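Local coordinates for glucokinase (Leishmania braziliensis MHOM/BR/75/M2904, PDB 6EDI) that catalyses the ATP-dependent phosphorylation of D-glucose to glucose 6-phosphate as a dimer, captured here in an open conformation, at the interface of chains A and B. Residues are numbered along the deposited sequence; one frame, centred on the assembly and turned at random. Chains: chain A/B, Glucokinase.

Contact 1: the interface of chains A and B. Residues chain A 238-242, 272; chain B 238, 240-242, 336, 376.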
loop_
_atom_site.group_PDB
_atom_site.type_symbol
_atom_site.label_atom_id
_atom_site.label_comp_id
_atom_site.label_asym_id
_atom_site.label_seq_id
_atom_site.Cartn_x
_atom_site.Cartn_y
_atom_site.Cartn_z
ATOM N N LEU A 238 -5.786 4.161 10.824
ATOM C CA LEU A 238 -5.838 2.788 11.300
ATOM C C LEU A 238 -6.102 2.807 12.815
ATOM O O LEU A 238 -5.541 3.637 13.542
ATOM C CB LEU A 238 -4.528 2.075 10.939
ATOM C CG LEU A 238 -3.926 0.879 11.668
ATOM C CD1 LEU A 238 -4.682 -0.408 11.413
ATOM C CD2 LEU A 238 -2.454 0.731 11.227
ATOM N N SER A 239 -6.976 1.921 13.277
ATOM C CA SER A 239 -7.226 1.771 14.714
ATOM C C SER A 239 -5.954 1.450 15.492
ATOM O O SER A 239 -5.097 0.718 15.005
ATOM C CB SER A 239 -8.242 0.663 14.965
ATOM O OG SER A 239 -9.413 0.878 14.227
ATOM N N MET A 240 -5.827 1.990 16.707
ATOM C CA MET A 240 -4.721 1.591 17.576
ATOM C C MET A 240 -4.749 0.085 17.852
ATOM O O MET A 240 -5.812 -0.531 17.882
ATOM C CB MET A 240 -4.728 2.374 18.894
ATOM C CG MET A 240 -4.390 3.836 18.714
ATOM S SD MET A 240 -4.267 4.719 20.274
ATOM C CE MET A 240 -2.689 4.111 20.876
ATOM N N SER A 241 -3.565 -0.490 18.037
ATOM C CA SER A 241 -3.400 -1.916 18.247
ATOM C C SER A 241 -3.896 -2.322 19.626
ATOM O O SER A 241 -3.893 -1.527 20.566
ATOM C CB SER A 241 -1.928 -2.301 18.100
ATOM O OG SER A 241 -1.482 -2.118 16.769
ATOM N N TRP A 242 -4.335 -3.567 19.748
ATOM C CA TRP A 242 -4.737 -4.070 21.042
ATOM C C TRP A 242 -3.551 -4.082 22.010
ATOM O O TRP A 242 -2.396 -4.226 21.604
ATOM C CB TRP A 242 -5.358 -5.472 20.895
ATOM C CG TRP A 242 -5.904 -5.994 22.171
ATOM C CD1 TRP A 242 -7.181 -5.865 22.647
ATOM C CD2 TRP A 242 -5.180 -6.736 23.147
ATOM N NE1 TRP A 242 -7.286 -6.487 23.877
ATOM C CE2 TRP A 242 -6.068 -7.033 24.199
ATOM C CE3 TRP A 242 -3.856 -7.184 23.232
ATOM C CZ2 TRP A 242 -5.675 -7.756 25.318
ATOM C CZ3 TRP A 242 -3.469 -7.898 24.343
ATOM C CH2 TRP A 242 -4.373 -8.173 25.376
ATOM N N ALA A 272 -12.012 1.617 19.339
ATOM C CA ALA A 272 -10.590 1.994 19.289
ATOM C C ALA A 272 -10.406 3.378 18.671
ATOM O O ALA A 272 -11.105 3.727 17.716
ATOM C CB ALA A 272 -9.789 0.971 18.521
ATOM N N LEU B 238 -0.678 -7.417 10.569
ATOM C CA LEU B 238 -1.061 -6.240 11.368
ATOM C C LEU B 238 -1.598 -6.733 12.711
ATOM O O LEU B 238 -2.321 -7.724 12.753
ATOM C CB LEU B 238 -2.131 -5.439 10.629
ATOM C CG LEU B 238 -2.987 -4.350 11.288
ATOM C CD1 LEU B 238 -2.152 -3.155 11.705
ATOM C CD2 LEU B 238 -4.113 -3.903 10.348
ATOM N N MET B 240 -4.034 -7.114 15.861
ATOM C CA MET B 240 -5.481 -6.914 15.974
ATOM C C MET B 240 -5.763 -5.561 16.606
ATOM O O MET B 240 -4.956 -5.046 17.382
ATOM C CB MET B 240 -6.122 -8.011 16.821
ATOM C CG MET B 240 -6.139 -9.373 16.147
ATOM S SD MET B 240 -7.060 -10.593 17.135
ATOM C CE MET B 240 -8.740 -10.089 16.800
ATOM N N SER B 241 -6.910 -4.988 16.277
ATOM C CA SER B 241 -7.262 -3.669 16.795
ATOM C C SER B 241 -7.630 -3.728 18.266
ATOM O O SER B 241 -8.117 -4.762 18.755
ATOM C CB SER B 241 -8.419 -3.095 15.983
ATOM O OG SER B 241 -7.920 -2.553 14.768
ATOM N N TRP B 242 -7.394 -2.620 18.970
ATOM C CA TRP B 242 -7.850 -2.463 20.350
ATOM C C TRP B 242 -9.365 -2.568 20.463
ATOM O O TRP B 242 -10.101 -2.116 19.599
ATOM C CB TRP B 242 -7.404 -1.107 20.913
ATOM C CG TRP B 242 -7.685 -0.970 22.385
ATOM C CD1 TRP B 242 -6.855 -1.319 23.419
ATOM C CD2 TRP B 242 -8.874 -0.442 22.986
ATOM N NE1 TRP B 242 -7.465 -1.044 24.626
ATOM C CE2 TRP B 242 -8.708 -0.517 24.386
ATOM C CE3 TRP B 242 -10.074 0.069 22.477
ATOM C CZ2 TRP B 242 -9.692 -0.079 25.283
ATOM C CZ3 TRP B 242 -11.059 0.492 23.373
ATOM C CH2 TRP B 242 -10.855 0.419 24.756
ATOM N N GLU B 336 -9.739 -2.207 8.732
ATOM C CA GLU B 336 -8.479 -1.481 8.756
ATOM C C GLU B 336 -7.854 -1.343 7.378
ATOM O O GLU B 336 -7.282 -0.303 7.062
ATOM C CB GLU B 336 -7.479 -2.155 9.699
ATOM C CG GLU B 336 -8.039 -2.438 11.079
ATOM C CD GLU B 336 -8.408 -1.185 11.840
ATOM O OE1 GLU B 336 -7.888 -0.093 11.530
ATOM O OE2 GLU B 336 -9.222 -1.308 12.769
ATOM N N HIS B 376 -16.063 0.340 12.746
ATOM C CA HIS B 376 -14.824 1.107 12.751
ATOM C C HIS B 376 -15.098 2.566 13.088
ATOM O O HIS B 376 -16.119 3.124 12.672
ATOM C CB HIS B 376 -14.130 1.033 11.394
ATOM C CG HIS B 376 -12.691 1.425 11.437
ATOM N ND1 HIS B 376 -12.275 2.741 11.459
ATOM C CD2 HIS B 376 -11.570 0.670 11.463
ATOM C CE1 HIS B 376 -10.954 2.779 11.501
ATOM N NE2 HIS B 376 -10.501 1.532 11.494
#
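The carboxylate of B:Glu336 is met on OE1 from opposite sides of its plane by A:Ser239 N, tilted towards one face, and B:His376 NE2, well above the other. A:Ser239 N lies 2.8 Å from B:Glu336 OE1, on its syn side but 31° out of plane. B:His376 NE2 donates from 3.1 Å to B:Glu336 OE1, which stays in the imidazole plane. In the second flat group, the indole of B:Trp242, the backbone N of A:Ala272 sits in plane at the ring edge.

A:Ser239 OG lies beside its own backbone N (chi1 -54°) and gives a 2.6 Å bond to the syn lone pair of B:Glu336 OE2. B:Ser241 OG joins B:Glu336 OE2 from above the plane, 2.7 Å away. Two donors on each oxygen should favour a charged glutamate. A:Ser239 OG also lies 3.0 Å from B:His376 NE2, whose N-H it could share. Serine suits this place: its short hydroxyl lies close enough to its own N-H for both to reach one carboxylate.

The side chains of A:Leu238 and B:Leu238 run alongside in opposite senses, A:Leu238 CD1 3.7 Å from B:Leu238 CD2, an apolar flank. The backbones pair through B:Trp242 N to A:Met240 O, 2.8 Å, and A:Trp242 N to B:Met240 O, 2.9 Å, on either side of an antiparallel bridge at the two Ser241. This segment follows 3-10 helix 235-237 in each chain and meets helix 317-341 of the partner.

Contact 2: the interface of chains A and B. Residues chain A 190, 202-203, 221, 223; chain B 122-123.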
loop_
_atom_site.group_PDB
_atom_site.type_symbol
_atom_site.label_atom_id
_atom_site.label_comp_id
_atom_site.label_asym_id
_atom_site.label_seq_id
_atom_site.Cartn_x
_atom_site.Cartn_y
_atom_site.Cartn_z
ATOM N N LEU A 190 20.871 -4.518 0.557
ATOM C CA LEU A 190 20.113 -3.886 -0.523
ATOM C C LEU A 190 20.644 -2.528 -0.954
ATOM O O LEU A 190 20.089 -1.926 -1.863
ATOM C CB LEU A 190 18.635 -3.734 -0.125
ATOM C CG LEU A 190 17.708 -4.832 -0.653
ATOM C CD1 LEU A 190 18.036 -6.166 -0.024
ATOM C CD2 LEU A 190 16.255 -4.465 -0.422
ATOM N N ARG A 202 16.992 1.350 -3.372
ATOM C CA ARG A 202 16.049 0.599 -4.204
ATOM C C ARG A 202 15.172 -0.345 -3.382
ATOM O O ARG A 202 15.418 -1.560 -3.311
ATOM C CB ARG A 202 16.789 -0.194 -5.282
ATOM C CG ARG A 202 17.638 0.676 -6.180
ATOM C CD ARG A 202 17.255 0.507 -7.635
ATOM N NE ARG A 202 17.916 1.503 -8.470
ATOM C CZ ARG A 202 18.869 1.228 -9.347
ATOM N NH1 ARG A 202 19.260 -0.027 -9.534
ATOM N NH2 ARG A 202 19.415 2.208 -10.054
ATOM N N GLY A 203 14.144 0.229 -2.768
ATOM C CA GLY A 203 13.188 -0.522 -1.980
ATOM C C GLY A 203 12.072 0.399 -1.540
ATOM O O GLY A 203 12.076 1.598 -1.860
ATOM N N TYR A 221 8.953 0.798 -4.722
ATOM C CA TYR A 221 9.964 0.599 -5.752
ATOM C C TYR A 221 9.544 -0.541 -6.659
ATOM O O TYR A 221 9.101 -1.582 -6.180
ATOM C CB TYR A 221 11.348 0.299 -5.163
ATOM C CG TYR A 221 12.341 -0.066 -6.243
ATOM C CD1 TYR A 221 12.819 0.886 -7.125
ATOM C CD2 TYR A 221 12.775 -1.375 -6.397
ATOM C CE1 TYR A 221 13.707 0.556 -8.124
ATOM C CE2 TYR A 221 13.664 -1.715 -7.398
ATOM C CZ TYR A 221 14.128 -0.746 -8.253
ATOM O OH TYR A 221 15.013 -1.073 -9.245
ATOM N N GLY A 223 10.825 -3.054 -9.481
ATOM C CA GLY A 223 12.033 -3.613 -10.069
ATOM C C GLY A 223 12.022 -3.750 -11.587
ATOM O O GLY A 223 13.061 -3.565 -12.242
ATOM N N THR B 122 11.628 -9.997 -3.222
ATOM C CA THR B 122 12.381 -8.754 -3.101
ATOM C C THR B 122 12.503 -8.049 -4.444
ATOM O O THR B 122 13.191 -8.532 -5.351
ATOM C CB THR B 122 13.780 -9.029 -2.541
ATOM O OG1 THR B 122 13.663 -9.406 -1.163
ATOM C CG2 THR B 122 14.671 -7.805 -2.676
ATOM N N ASN B 123 11.817 -6.914 -4.579
ATOM C CA ASN B 123 11.907 -6.098 -5.786
ATOM C C ASN B 123 11.592 -6.837 -7.081
ATOM O O ASN B 123 12.072 -6.453 -8.154
ATOM C CB ASN B 123 13.298 -5.436 -5.869
ATOM C CG ASN B 123 13.502 -4.417 -4.782
ATOM O OD1 ASN B 123 12.538 -3.974 -4.176
ATOM N ND2 ASN B 123 14.755 -4.046 -4.521
#
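B:Asn123 reaches across to A:Tyr221 and A:Arg202 with its whole side chain. Its CB passes A:Tyr221 CE2 at 4.0 Å, the first touch on the CD2-CE2 side of the phenol. One atom further, CG lies 3.5 Å from A:Tyr221 CD2, and here the amide plane stands 70° from that of the ring. The CD2 side of the ring points at the amide face, OD1 lying 3.4 Å from A:Tyr221 CD2, whereas ND2 points to the backbone of the A:Arg202 loop and donates to the carbonyl A:Arg202 O over 2.8 Å. The bond is somewhat bent, 148° at the hydrogen, and comes from above the carbonyl plane. With CG anti to its own carbonyl carbon (chi1 -67°), the amide projects towards chain A.

Asparagine suits this place twice over: it readily adopts the left-handed backbone conformation found here, and its short amide combines a flat surface for the ring with an N-H for the carbonyl. The tyrosine is backed within its own chain by A:Arg202 CB, 4.0 Å above the ring centre, so one residue both supports the aromatic and supplies the acceptor. At A:Gly223, the lack of a side chain lets CA approach the backbone O of B:Asn123 to 3.4 Å.

The turn after strand 121-122 thus docks against strand 214-222 and the loop of A:Arg202, a small supplementary contact that probably helps to orient the two subunits of the dimer.

Contact 3: the interface of chains A and B. Residues chain A 248, 251-252, 269-271; chain B 242-244.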
loop_
_atom_site.group_PDB
_atom_site.type_symbol
_atom_site.label_atom_id
_atom_site.label_comp_id
_atom_site.label_asym_id
_atom_site.label_seq_id
_atom_site.Cartn_x
_atom_site.Cartn_y
_atom_site.Cartn_z
ATOM N N SER A 248 -3.194 -0.212 27.757
ATOM C CA SER A 248 -4.626 -0.286 27.455
ATOM C C SER A 248 -5.446 0.787 28.186
ATOM O O SER A 248 -6.423 1.305 27.644
ATOM C CB SER A 248 -5.170 -1.692 27.756
ATOM O OG SER A 248 -6.543 -1.788 27.443
ATOM N N VAL A 251 -5.206 3.797 25.965
ATOM C CA VAL A 251 -6.030 3.724 24.772
ATOM C C VAL A 251 -7.480 3.936 25.163
ATOM O O VAL A 251 -8.234 4.643 24.483
ATOM C CB VAL A 251 -5.866 2.379 24.018
ATOM C CG1 VAL A 251 -6.746 2.373 22.782
ATOM C CG2 VAL A 251 -4.391 2.132 23.638
ATOM N N GLN A 252 -7.866 3.322 26.279
ATOM C CA GLN A 252 -9.215 3.487 26.808
ATOM C C GLN A 252 -9.546 4.958 27.058
ATOM O O GLN A 252 -10.617 5.456 26.671
ATOM C CB GLN A 252 -9.372 2.718 28.124
ATOM C CG GLN A 252 -10.785 2.822 28.705
ATOM C CD GLN A 252 -11.844 2.292 27.751
ATOM O OE1 GLN A 252 -12.116 1.085 27.706
ATOM N NE2 GLN A 252 -12.439 3.184 26.978
ATOM N N SER A 269 -16.552 4.751 23.964
ATOM C CA SER A 269 -15.228 4.532 24.507
ATOM C C SER A 269 -14.859 3.066 24.271
ATOM O O SER A 269 -13.732 2.649 24.555
ATOM C CB SER A 269 -15.179 4.875 25.997
ATOM O OG SER A 269 -15.936 3.962 26.768
ATOM N N THR A 270 -15.803 2.284 23.745
ATOM C CA THR A 270 -15.507 0.883 23.393
ATOM C C THR A 270 -14.914 0.767 21.993
ATOM O O THR A 270 -14.443 -0.302 21.611
ATOM C CB THR A 270 -16.736 -0.058 23.499
ATOM O OG1 THR A 270 -17.625 0.161 22.394
ATOM C CG2 THR A 270 -17.473 0.144 24.827
ATOM N N VAL A 271 -14.945 1.869 21.247
ATOM C CA VAL A 271 -14.391 1.919 19.893
ATOM C C VAL A 271 -12.933 2.388 19.929
ATOM O O VAL A 271 -12.659 3.457 20.464
ATOM C CB VAL A 271 -15.171 2.921 19.020
ATOM C CG1 VAL A 271 -14.742 2.810 17.562
ATOM C CG2 VAL A 271 -16.681 2.716 19.151
ATOM N N TRP B 242 -7.394 -2.620 18.970
ATOM C CA TRP B 242 -7.850 -2.463 20.350
ATOM C C TRP B 242 -9.365 -2.568 20.463
ATOM O O TRP B 242 -10.101 -2.116 19.599
ATOM C CB TRP B 242 -7.404 -1.107 20.913
ATOM C CG TRP B 242 -7.685 -0.970 22.385
ATOM C CD1 TRP B 242 -6.855 -1.319 23.419
ATOM C CD2 TRP B 242 -8.874 -0.442 22.986
ATOM N NE1 TRP B 242 -7.465 -1.044 24.626
ATOM C CE2 TRP B 242 -8.708 -0.517 24.386
ATOM C CE3 TRP B 242 -10.074 0.069 22.477
ATOM C CZ2 TRP B 242 -9.692 -0.079 25.283
ATOM C CZ3 TRP B 242 -11.059 0.492 23.373
ATOM C CH2 TRP B 242 -10.855 0.419 24.756
ATOM N N CYS B 243 -9.828 -3.187 21.539
ATOM C CA CYS B 243 -11.254 -3.309 21.792
ATOM C C CYS B 243 -11.400 -3.519 23.280
ATOM O O CYS B 243 -10.397 -3.665 23.988
ATOM C CB CYS B 243 -11.846 -4.484 21.025
ATOM S SG CYS B 243 -10.912 -6.025 21.233
ATOM N N ALA B 244 -12.640 -3.531 23.755
ATOM C CA ALA B 244 -12.883 -3.669 25.185
ATOM C C ALA B 244 -13.857 -4.803 25.468
ATOM O O ALA B 244 -14.235 -5.559 24.569
ATOM C CB ALA B 244 -13.402 -2.378 25.761
#
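Helix 245-259 and the loop 269-271 of chain A receive the loop 242-244 of chain B, whose B:Trp242 fills the groove between them. A:Val251 lays its CG1 methyl over one face of the indole, 3.5 Å from the centroid of the five-membered ring in a CH-pi contact. That methyl is anti to the backbone N, and a branched, rigid valine is well fitted to offer it without a flexible tail. One turn back along the helix, A:Ser248 meets the pyrrole side: its hydroxyl offers the indole N-H an acceptor at the ring's edge.

At the far end of the indole, A:Gln252 crosses at about a right angle, its amide plane 81° from the ring. A bend at chi2 (59°) brings OE1 into the ring plane at the edge, 3.3 Å from B:Trp242 CH2. The other branch of this amide fixes its rotation, A:Gln252 NE2 donating to A:Ser269 O over 2.8 Å, which ties helix to loop. A:Ser269 O in turn lies 3.6 Å from B:Trp242 CZ3. The bond B:Trp242 NE1 to A:Ser248 OG, 3.1 Å and 169° at the hydrogen, helps to fix the indole's rotation, with the oxygen close to the ring plane.

Contacts 1 and 3 form one continuous region, their C-alpha centres about 9 Å apart and joined by B:Trp242, whose backbone serves contact 1 while its indole serves contact 3. Contact 2 stands apart, its C-alpha centre about 29 Å from that of contact 1 and 38 Å from that of contact 3, and uses different elements of both chains. Because the interface is two-fold symmetric, each contact recurs with the chains exchanged. The dimer is probably held chiefly around the paired 238-242 segments, with contact 2 and its twin as outlying supports whose wide spacing should resist rocking of one subunit against the other.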